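PDB 6A34: putative methylthioribose-1-phosphate isomerase from Pyrococcus horikoshii OT3, which probably catalyses the interconversion of 5-methylthioribose 1-phosphate and 5-methylthioribulose 1-phosphate, a step of the methionine salvage pathway. Local coordinates for residues A[91-96]-A[109-114]; A[147-152]-A[335-340]; A[247-252]-A[282-287]. All coordinates share one frame; numbering follows the deposited sequence.

Contact 1 (A[91-96]-A[109-114]); sequences KAYEIL and ALNRIK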
loop_
_atom_site.group_PDB
_atom_site.type_symbol
_atom_site.label_atom_id
_atom_site.label_comp_id
_atom_site.label_asym_id
_atom_site.label_seq_id
_atom_site.Cartn_x
_atom_site.Cartn_y
_atom_site.Cartn_z
ATOM N N LYS A 91 40.087 -17.961 -5.247
ATOM C CA LYS A 91 39.938 -16.576 -4.805
ATOM C C LYS A 91 38.663 -15.958 -5.402
ATOM O O LYS A 91 37.904 -15.287 -4.702
ATOM C CB LYS A 91 41.132 -15.709 -5.193
ATOM C CG LYS A 91 42.289 -15.735 -4.205
ATOM C CD LYS A 91 43.508 -14.949 -4.691
ATOM C CE LYS A 91 44.653 -14.957 -3.694
ATOM N NZ LYS A 91 45.006 -16.337 -3.281
ATOM N N ALA A 92 38.429 -16.194 -6.699
ATOM C CA ALA A 92 37.322 -15.591 -7.391
ATOM C C ALA A 92 35.987 -16.164 -6.866
ATOM O O ALA A 92 35.014 -15.438 -6.717
ATOM C CB ALA A 92 37.502 -15.776 -8.878
ATOM N N TYR A 93 35.959 -17.466 -6.592
ATOM C CA TYR A 93 34.811 -18.133 -5.997
ATOM C C TYR A 93 34.416 -17.458 -4.679
ATOM O O TYR A 93 33.243 -17.177 -4.467
ATOM C CB TYR A 93 35.112 -19.613 -5.777
ATOM C CG TYR A 93 34.187 -20.333 -4.832
ATOM C CD1 TYR A 93 32.991 -20.871 -5.275
ATOM C CD2 TYR A 93 34.512 -20.482 -3.488
ATOM C CE1 TYR A 93 32.138 -21.550 -4.415
ATOM C CE2 TYR A 93 33.656 -21.133 -2.609
ATOM C CZ TYR A 93 32.468 -21.677 -3.074
ATOM O OH TYR A 93 31.636 -22.350 -2.221
ATOM N N GLU A 94 35.415 -17.200 -3.829
ATOM C CA GLU A 94 35.241 -16.593 -2.513
ATOM C C GLU A 94 34.761 -15.143 -2.623
ATOM O O GLU A 94 33.886 -14.737 -1.873
ATOM C CB GLU A 94 36.540 -16.630 -1.702
ATOM C CG GLU A 94 36.835 -17.991 -1.108
ATOM C CD GLU A 94 35.821 -18.454 -0.074
ATOM O OE1 GLU A 94 35.340 -19.607 -0.197
ATOM O OE2 GLU A 94 35.510 -17.659 0.851
ATOM N N ILE A 95 35.363 -14.358 -3.513
ATOM C CA ILE A 95 34.944 -12.981 -3.705
ATOM C C ILE A 95 33.445 -12.936 -4.056
ATOM O O ILE A 95 32.685 -12.113 -3.545
ATOM C CB ILE A 95 35.835 -12.300 -4.757
ATOM C CG1 ILE A 95 37.238 -12.037 -4.193
ATOM C CG2 ILE A 95 35.193 -11.025 -5.280
ATOM C CD1 ILE A 95 38.228 -11.388 -5.172
ATOM N N LEU A 96 32.996 -13.858 -4.906
ATOM C CA LEU A 96 31.647 -13.822 -5.413
ATOM C C LEU A 96 30.667 -14.410 -4.381
ATOM O O LEU A 96 29.480 -13.990 -4.308
ATOM C CB LEU A 96 31.626 -14.574 -6.748
ATOM C CG LEU A 96 32.367 -13.864 -7.881
ATOM C CD1 LEU A 96 32.709 -14.812 -9.015
ATOM C CD2 LEU A 96 31.546 -12.689 -8.384
ATOM N N ALA A 109 24.853 -21.709 -7.678
ATOM C CA ALA A 109 25.483 -21.503 -8.971
ATOM C C ALA A 109 27.001 -21.673 -8.846
ATOM O O ALA A 109 27.612 -22.402 -9.649
ATOM C CB ALA A 109 25.131 -20.147 -9.514
ATOM N N LEU A 110 27.577 -21.012 -7.836
ATOM C CA LEU A 110 28.985 -21.030 -7.599
ATOM C C LEU A 110 29.442 -22.441 -7.259
ATOM O O LEU A 110 30.420 -22.904 -7.813
ATOM C CB LEU A 110 29.345 -20.080 -6.458
ATOM C CG LEU A 110 29.199 -18.604 -6.797
ATOM C CD1 LEU A 110 29.550 -17.739 -5.591
ATOM C CD2 LEU A 110 30.051 -18.239 -8.004
ATOM N N ASN A 111 28.743 -23.083 -6.327
ATOM C CA ASN A 111 29.069 -24.427 -5.900
ATOM C C ASN A 111 28.973 -25.443 -7.045
ATOM O O ASN A 111 29.696 -26.425 -7.062
ATOM C CB ASN A 111 28.168 -24.890 -4.757
ATOM C CG ASN A 111 28.955 -24.972 -3.476
ATOM O OD1 ASN A 111 29.136 -23.967 -2.786
ATOM N ND2 ASN A 111 29.495 -26.153 -3.213
ATOM N N ARG A 112 28.001 -25.265 -7.930
ATOM C CA ARG A 112 27.835 -26.112 -9.114
ATOM C C ARG A 112 29.101 -26.058 -9.995
ATOM O O ARG A 112 29.512 -27.075 -10.552
ATOM C CB ARG A 112 26.622 -25.625 -9.905
ATOM C CG ARG A 112 26.333 -26.405 -11.178
ATOM C CD ARG A 112 25.012 -25.987 -11.805
ATOM N NE ARG A 112 24.847 -26.506 -13.160
ATOM C CZ ARG A 112 23.730 -26.410 -13.834
ATOM N NH1 ARG A 112 22.730 -25.720 -13.305
ATOM N NH2 ARG A 112 23.600 -26.999 -15.012
ATOM N N ILE A 113 29.700 -24.865 -10.120
ATOM C CA ILE A 113 30.882 -24.679 -10.966
ATOM C C ILE A 113 32.145 -25.171 -10.238
ATOM O O ILE A 113 32.883 -25.984 -10.776
ATOM C CB ILE A 113 30.977 -23.220 -11.411
ATOM C CG1 ILE A 113 29.773 -22.887 -12.297
ATOM C CG2 ILE A 113 32.324 -22.961 -12.082
ATOM C CD1 ILE A 113 29.784 -21.485 -12.835
ATOM N N LYS A 114 32.384 -24.643 -9.039
ATOM C CA LYS A 114 33.364 -25.145 -8.075
ATOM C C LYS A 114 33.445 -26.687 -8.122
ATOM O O LYS A 114 34.523 -27.237 -8.347
ATOM C CB LYS A 114 32.985 -24.603 -6.694
ATOM C CG LYS A 114 33.641 -25.260 -5.490
ATOM C CD LYS A 114 35.082 -24.872 -5.284
ATOM C CE LYS A 114 35.489 -24.920 -3.823
ATOM N NZ LYS A 114 36.921 -24.566 -3.668
#

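Contact 2 (A[147-152]-A[335-340]); sequences NLRMGH and ITDRGV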
loop_
_atom_site.group_PDB
_atom_site.type_symbol
_atom_site.label_atom_id
_atom_site.label_comp_id
_atom_site.label_asym_id
_atom_site.label_seq_id
_atom_site.Cartn_x
_atom_site.Cartn_y
_atom_site.Cartn_z
ATOM N N ASN A 147 11.517 -20.745 -17.527
ATOM C CA ASN A 147 10.575 -19.647 -17.626
ATOM C C ASN A 147 9.701 -19.829 -18.866
ATOM O O ASN A 147 8.485 -19.577 -18.815
ATOM C CB ASN A 147 11.278 -18.292 -17.596
ATOM C CG ASN A 147 11.946 -18.055 -16.264
ATOM O OD1 ASN A 147 11.572 -18.679 -15.265
ATOM N ND2 ASN A 147 12.906 -17.146 -16.239
ATOM N N LEU A 148 10.300 -20.308 -19.957
ATOM C CA LEU A 148 9.540 -20.527 -21.164
ATOM C C LEU A 148 8.414 -21.545 -20.918
ATOM O O LEU A 148 7.277 -21.332 -21.319
ATOM C CB LEU A 148 10.477 -21.016 -22.258
ATOM C CG LEU A 148 11.076 -19.936 -23.136
ATOM C CD1 LEU A 148 12.120 -20.553 -24.073
ATOM C CD2 LEU A 148 9.996 -19.226 -23.926
ATOM N N ARG A 149 8.746 -22.645 -20.255
ATOM C CA ARG A 149 7.790 -23.694 -19.945
ATOM C C ARG A 149 6.694 -23.154 -19.013
ATOM O O ARG A 149 5.500 -23.343 -19.291
ATOM C CB ARG A 149 8.507 -24.894 -19.322
ATOM C CG ARG A 149 9.376 -25.685 -20.297
ATOM C CD ARG A 149 9.974 -26.947 -19.709
ATOM N NE ARG A 149 10.697 -26.768 -18.448
ATOM C CZ ARG A 149 12.016 -26.634 -18.338
ATOM N NH1 ARG A 149 12.741 -26.432 -19.427
ATOM N NH2 ARG A 149 12.599 -26.723 -17.148
ATOM N N MET A 150 7.091 -22.493 -17.918
ATOM C CA MET A 150 6.122 -21.925 -16.965
ATOM C C MET A 150 5.102 -21.052 -17.707
ATOM O O MET A 150 3.939 -21.116 -17.431
ATOM C CB MET A 150 6.809 -21.032 -15.930
ATOM C CG MET A 150 7.146 -21.707 -14.636
ATOM S SD MET A 150 8.152 -20.546 -13.652
ATOM C CE MET A 150 9.815 -21.107 -14.013
ATOM N N GLY A 151 5.577 -20.197 -18.614
ATOM C CA GLY A 151 4.736 -19.235 -19.307
ATOM C C GLY A 151 3.632 -19.929 -20.082
ATOM O O GLY A 151 2.471 -19.495 -20.047
ATOM N N HIS A 152 4.015 -20.985 -20.814
ATOM C CA HIS A 152 3.085 -21.718 -21.683
ATOM C C HIS A 152 2.128 -22.549 -20.823
ATOM O O HIS A 152 0.931 -22.592 -21.137
ATOM C CB HIS A 152 3.820 -22.573 -22.739
ATOM C CG HIS A 152 4.531 -21.760 -23.765
ATOM N ND1 HIS A 152 5.778 -21.214 -23.537
ATOM C CD2 HIS A 152 4.150 -21.325 -24.985
ATOM C CE1 HIS A 152 6.146 -20.505 -24.596
ATOM N NE2 HIS A 152 5.164 -20.547 -25.492
ATOM N N ILE A 335 1.640 -23.248 -10.803
ATOM C CA ILE A 335 2.192 -23.339 -12.124
ATOM C C ILE A 335 3.704 -23.496 -11.973
ATOM O O ILE A 335 4.348 -22.635 -11.386
ATOM C CB ILE A 335 1.813 -22.118 -12.974
ATOM C CG1 ILE A 335 0.308 -21.872 -12.990
ATOM C CG2 ILE A 335 2.354 -22.284 -14.385
ATOM C CD1 ILE A 335 -0.078 -20.458 -13.312
ATOM N N THR A 336 4.233 -24.628 -12.450
ATOM C CA THR A 336 5.664 -24.899 -12.416
ATOM C C THR A 336 6.185 -25.114 -13.839
ATOM O O THR A 336 5.424 -25.193 -14.797
ATOM C CB THR A 336 6.037 -26.127 -11.579
ATOM O OG1 THR A 336 5.842 -27.285 -12.386
ATOM C CG2 THR A 336 5.279 -26.212 -10.278
ATOM N N ASP A 337 7.510 -25.222 -13.945
ATOM C CA ASP A 337 8.184 -25.416 -15.237
ATOM C C ASP A 337 8.024 -26.875 -15.682
ATOM O O ASP A 337 8.496 -27.203 -16.759
ATOM C CB ASP A 337 9.662 -25.044 -15.150
ATOM C CG ASP A 337 10.434 -25.905 -14.165
ATOM O OD1 ASP A 337 10.077 -25.901 -12.958
ATOM O OD2 ASP A 337 11.384 -26.580 -14.614
ATOM N N ARG A 338 7.342 -27.710 -14.877
ATOM C CA ARG A 338 7.065 -29.115 -15.251
ATOM C C ARG A 338 5.563 -29.406 -15.166
ATOM O O ARG A 338 5.174 -30.521 -14.980
ATOM C CB ARG A 338 7.900 -30.069 -14.387
ATOM C CG ARG A 338 9.415 -29.937 -14.578
ATOM C CD ARG A 338 9.884 -30.241 -16.013
ATOM N NE ARG A 338 11.337 -30.177 -16.263
ATOM C CZ ARG A 338 11.917 -30.181 -17.476
ATOM N NH1 ARG A 338 11.194 -30.358 -18.572
ATOM N NH2 ARG A 338 13.220 -29.985 -17.587
ATOM N N GLY A 339 4.727 -28.382 -15.337
ATOM C CA GLY A 339 3.281 -28.553 -15.347
ATOM C C GLY A 339 2.629 -27.939 -14.117
ATOM O O GLY A 339 3.325 -27.478 -13.187
ATOM N N VAL A 340 1.292 -27.895 -14.139
ATOM C CA VAL A 340 0.509 -27.253 -13.121
ATOM C C VAL A 340 0.121 -28.328 -12.113
ATOM O O VAL A 340 -0.334 -29.364 -12.521
ATOM C CB VAL A 340 -0.742 -26.571 -13.677
ATOM C CG1 VAL A 340 -1.474 -25.847 -12.557
ATOM C CG2 VAL A 340 -0.440 -25.622 -14.824
#

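Contact 3 (A[247-252]-A[282-287]); sequences DRIVAN and SSIDME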
loop_
_atom_site.group_PDB
_atom_site.type_symbol
_atom_site.label_atom_id
_atom_site.label_comp_id
_atom_site.label_asym_id
_atom_site.label_seq_id
_atom_site.Cartn_x
_atom_site.Cartn_y
_atom_site.Cartn_z
ATOM N N ASP A 247 8.499 -16.842 -3.296
ATOM C CA ASP A 247 9.869 -16.892 -2.824
ATOM C C ASP A 247 10.180 -18.324 -2.365
ATOM O O ASP A 247 11.270 -18.802 -2.573
ATOM C CB ASP A 247 10.160 -15.754 -1.849
ATOM C CG ASP A 247 10.079 -14.436 -2.616
ATOM O OD1 ASP A 247 11.047 -14.114 -3.361
ATOM O OD2 ASP A 247 9.014 -13.779 -2.552
ATOM N N ARG A 248 9.189 -19.038 -1.839
ATOM C CA ARG A 248 9.417 -20.378 -1.357
ATOM C C ARG A 248 8.080 -21.104 -1.136
ATOM O O ARG A 248 7.244 -20.707 -0.321
ATOM C CB ARG A 248 10.244 -20.305 -0.070
ATOM C CG ARG A 248 10.234 -21.591 0.740
ATOM C CD ARG A 248 11.087 -21.499 1.976
ATOM N NE ARG A 248 12.456 -21.647 1.553
ATOM C CZ ARG A 248 13.453 -21.969 2.352
ATOM N NH1 ARG A 248 14.633 -22.231 1.820
ATOM N NH2 ARG A 248 13.257 -22.024 3.663
ATOM N N ILE A 249 7.910 -22.214 -1.844
ATOM C CA ILE A 249 6.801 -23.103 -1.662
ATOM C C ILE A 249 7.290 -24.288 -0.832
ATOM O O ILE A 249 8.323 -24.816 -1.128
ATOM C CB ILE A 249 6.271 -23.551 -3.037
ATOM C CG1 ILE A 249 5.948 -22.342 -3.912
ATOM C CG2 ILE A 249 5.095 -24.508 -2.863
ATOM C CD1 ILE A 249 5.520 -22.662 -5.333
ATOM N N VAL A 250 6.530 -24.695 0.194
ATOM C CA VAL A 250 6.909 -25.836 0.986
ATOM C C VAL A 250 6.005 -27.040 0.624
ATOM O O VAL A 250 5.221 -26.974 -0.311
ATOM C CB VAL A 250 6.903 -25.454 2.469
ATOM C CG1 VAL A 250 7.887 -24.326 2.779
ATOM C CG2 VAL A 250 5.526 -25.080 2.937
ATOM N N ALA A 251 6.115 -28.141 1.371
ATOM C CA ALA A 251 5.683 -29.478 0.924
ATOM C C ALA A 251 4.161 -29.594 0.812
ATOM O O ALA A 251 3.674 -30.410 0.016
ATOM C CB ALA A 251 6.208 -30.561 1.853
ATOM N N ASN A 252 3.420 -28.835 1.625
ATOM C CA ASN A 252 1.959 -28.925 1.617
ATOM C C ASN A 252 1.377 -27.838 0.697
ATOM O O ASN A 252 0.186 -27.671 0.645
ATOM C CB ASN A 252 1.375 -28.749 3.019
ATOM C CG ASN A 252 1.560 -27.338 3.546
ATOM O OD1 ASN A 252 2.340 -26.548 3.004
ATOM N ND2 ASN A 252 0.886 -27.020 4.632
ATOM N N SER A 282 12.757 -25.711 -8.342
ATOM C CA SER A 282 13.838 -25.409 -7.438
ATOM C C SER A 282 13.387 -24.460 -6.316
ATOM O O SER A 282 14.131 -24.261 -5.363
ATOM C CB SER A 282 15.017 -24.837 -8.195
ATOM O OG SER A 282 14.662 -23.617 -8.823
ATOM N N SER A 283 12.195 -23.862 -6.437
ATOM C CA SER A 283 11.650 -22.962 -5.392
ATOM C C SER A 283 10.759 -23.744 -4.418
ATOM O O SER A 283 10.289 -23.188 -3.441
ATOM C CB SER A 283 10.881 -21.803 -5.994
ATOM O OG SER A 283 11.681 -21.108 -6.929
ATOM N N ILE A 284 10.503 -25.022 -4.713
ATOM C CA ILE A 284 9.758 -25.865 -3.821
ATOM C C ILE A 284 10.748 -26.531 -2.864
ATOM O O ILE A 284 11.594 -27.305 -3.284
ATOM C CB ILE A 284 8.912 -26.885 -4.598
ATOM C CG1 ILE A 284 8.016 -26.204 -5.626
ATOM C CG2 ILE A 284 8.110 -27.774 -3.664
ATOM C CD1 ILE A 284 7.481 -27.149 -6.661
ATOM N N ASP A 285 10.602 -26.204 -1.579
ATOM C CA ASP A 285 11.392 -26.726 -0.494
ATOM C C ASP A 285 10.585 -27.835 0.184
ATOM O O ASP A 285 9.768 -27.571 1.071
ATOM C CB ASP A 285 11.771 -25.598 0.471
ATOM C CG ASP A 285 12.672 -25.984 1.629
ATOM O OD1 ASP A 285 13.076 -27.158 1.702
ATOM O OD2 ASP A 285 12.946 -25.090 2.458
ATOM N N MET A 286 10.869 -29.079 -0.222
ATOM C CA MET A 286 10.146 -30.260 0.230
ATOM C C MET A 286 10.625 -30.695 1.629
ATOM O O MET A 286 10.001 -31.544 2.256
ATOM C CB MET A 286 10.297 -31.401 -0.785
ATOM C CG MET A 286 8.994 -32.121 -1.031
ATOM S SD MET A 286 7.814 -31.135 -2.009
ATOM C CE MET A 286 7.660 -32.206 -3.432
ATOM N N GLU A 287 11.692 -30.064 2.138
ATOM C CA GLU A 287 12.184 -30.295 3.508
ATOM C C GLU A 287 11.198 -29.763 4.557
ATOM O O GLU A 287 11.085 -30.362 5.627
ATOM C CB GLU A 287 13.535 -29.614 3.754
ATOM C CG GLU A 287 14.681 -30.585 3.953
ATOM C CD GLU A 287 15.134 -31.266 2.676
ATOM O OE1 GLU A 287 14.353 -32.076 2.122
ATOM O OE2 GLU A 287 16.258 -30.962 2.228
#

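Contact 1 (A[91-96]-A[109-114])
Tyr93 carries most of this contact, its ring reaching across from helix 82-97 to three side chains of helix 104-119. CE1 lies 3.8 Å from CB of Leu110, the two side chains crossing obliquely. Lys114 CG lies over one ring face, 4.1 Å from Tyr93 CE1. The Lys114 chain bends at chi2 (75°), and its NZ forms a salt bridge with Glu90; at 5.1 Å from the Tyr93 ring centroid, NZ offers at most a weak cation-pi attraction. At the ring edge, Tyr93 OH donates to Asn111 OD1 over 3.0 Å, coming from above the carbonyl plane; the same hydroxyl is also hydrogen-bonded to Lys97 NZ. What sends the ring across is chi1 of Tyr93, 163°, which sets CG anti to the backbone N. Toward the C-terminal end of 91-96, Leu110 CD1 packs 4.0 Å from Leu96 CB, and both leucines also touch Leu70 of helix 59-76. The axes of the two segments approach to 10.7 Å with N-to-C directions at 169°, and only twelve residues separate the segments. This is the geometry of an antiparallel helical hairpin, here within the helical part of the MtnA chain.

Contact 2 (A[147-152]-A[335-340])
Two guanidinium groups, those of Arg149 and Arg338, lie flat on one another with centres 3.6 Å apart and planes only 11° from parallel. Their NH2 atoms approach to 3.3 Å, two donors of like charge that cannot bond each other. Asp337 probably offsets this repulsion. Its side chain runs beside that of Arg149, pointing the same way, and Arg149 grips the residue side-on through its edge. NE donates to the backbone O of Asp337 at 2.8 Å, on a lone pair and exactly in the guanidinium plane, while NH2 reaches OD2 of Asp337 at 2.8 Å, using the anti lone pair. The bend of Arg149 at chi3 (-52°) turns that edge to the turn. Asp337 OD1 is taken separately by the backbone N of Leu281. Next to Arg149 in the helix, Met150 crosses Asp337 obliquely, its CG 3.6 Å from Asp337 N, and Ile335 CG2 packs against Met150 O. The loop itself is fixed by Thr336, whose OG1 accepts from Arg338 N in an ST turn and donates to Gly339 O at 2.6 Å. Thr336 to Gly339 form the type I turn of a beta hairpin, 333-336 to 339-341, which here packs on helix 125-157 at the edge of the seven-stranded sheet.

Contact 3 (A[247-252]-A[282-287])
Strand 248-250, which follows Asp247, the predicted proton donor of the active site, pairs in parallel with the short, weakly bonded strand 284-285 at one edge of a small four-stranded mixed sheet. The firm evidence for pairing is two backbone hydrogen bonds flanking the Ile249-Ile284 bridge. Ile249 N donates to Ser283 O at 3.0 Å, and Asp285 N donates to Ile249 O at 2.7 Å, arriving nearly along the C=O axis (174°). Ile249 thus uses both its N-H and its carbonyl toward the neighbouring strand, as expected of a parallel pair. Ile284 CA adds a CA-H...O contact of 3.2 Å to the same Ile249 O.

On one face of the sheet, Ile249 CB meets Ile284 CG1 at 4.1 Å, with Ile284 packed further onto Leu349 and Phe353 of helix 345-354. The polar pairing is carried by Arg248 and Asp285, which lie alongside each other and point the same way. Asp285 OD2 sits over the centre of the Arg248 guanidinium, 3.2 Å from CZ, and the carboxylate and guanidinium planes are 67° apart. With the oxygen so far out of plane, no N-H points at it: the salt bridge rests on charge alone. Both side chains have CG anti to the backbone N, and the turn of Arg248 at chi3 (-78°) turns the face of its guanidinium to Asp285 OD2. The other oxygen, Asp285 OD1, accepts from the backbone N of Glu287 in an Asx turn, which probably helps to hold the carboxylate.

Strand 248-250 also pairs antiparallel with 255-258, where Asp247 and Arg248 both face Ala256 in a classic beta bulge, so the irregularity falls exactly at the predicted catalytic residue. Farther along, Ala251 CB packs 4.2 Å from Met286 SD.

Contact 1 closes within the first third of the chain, while contact 3 is nested inside the long loop that contact 2 closes. Contacts 2 and 3 are neighbours, with centres 16 Å and nearest atoms about 4 Å apart, though they do not touch; Leu281, which bonds Asp337 of contact 2, directly precedes segment 282-287. Contact 1 stands apart, its centre 29 Å from that of contact 2 and 25 Å from that of contact 3. Contact 3 is nearest the predicted site: it holds Asp247, and the Ser283 side chain is about 7 Å from that of Ala59. The Met150 side chain is about 11 Å from that of Ala59, and that of Leu110 about 10 Å from that of Arg100, both predicted to bind substrate.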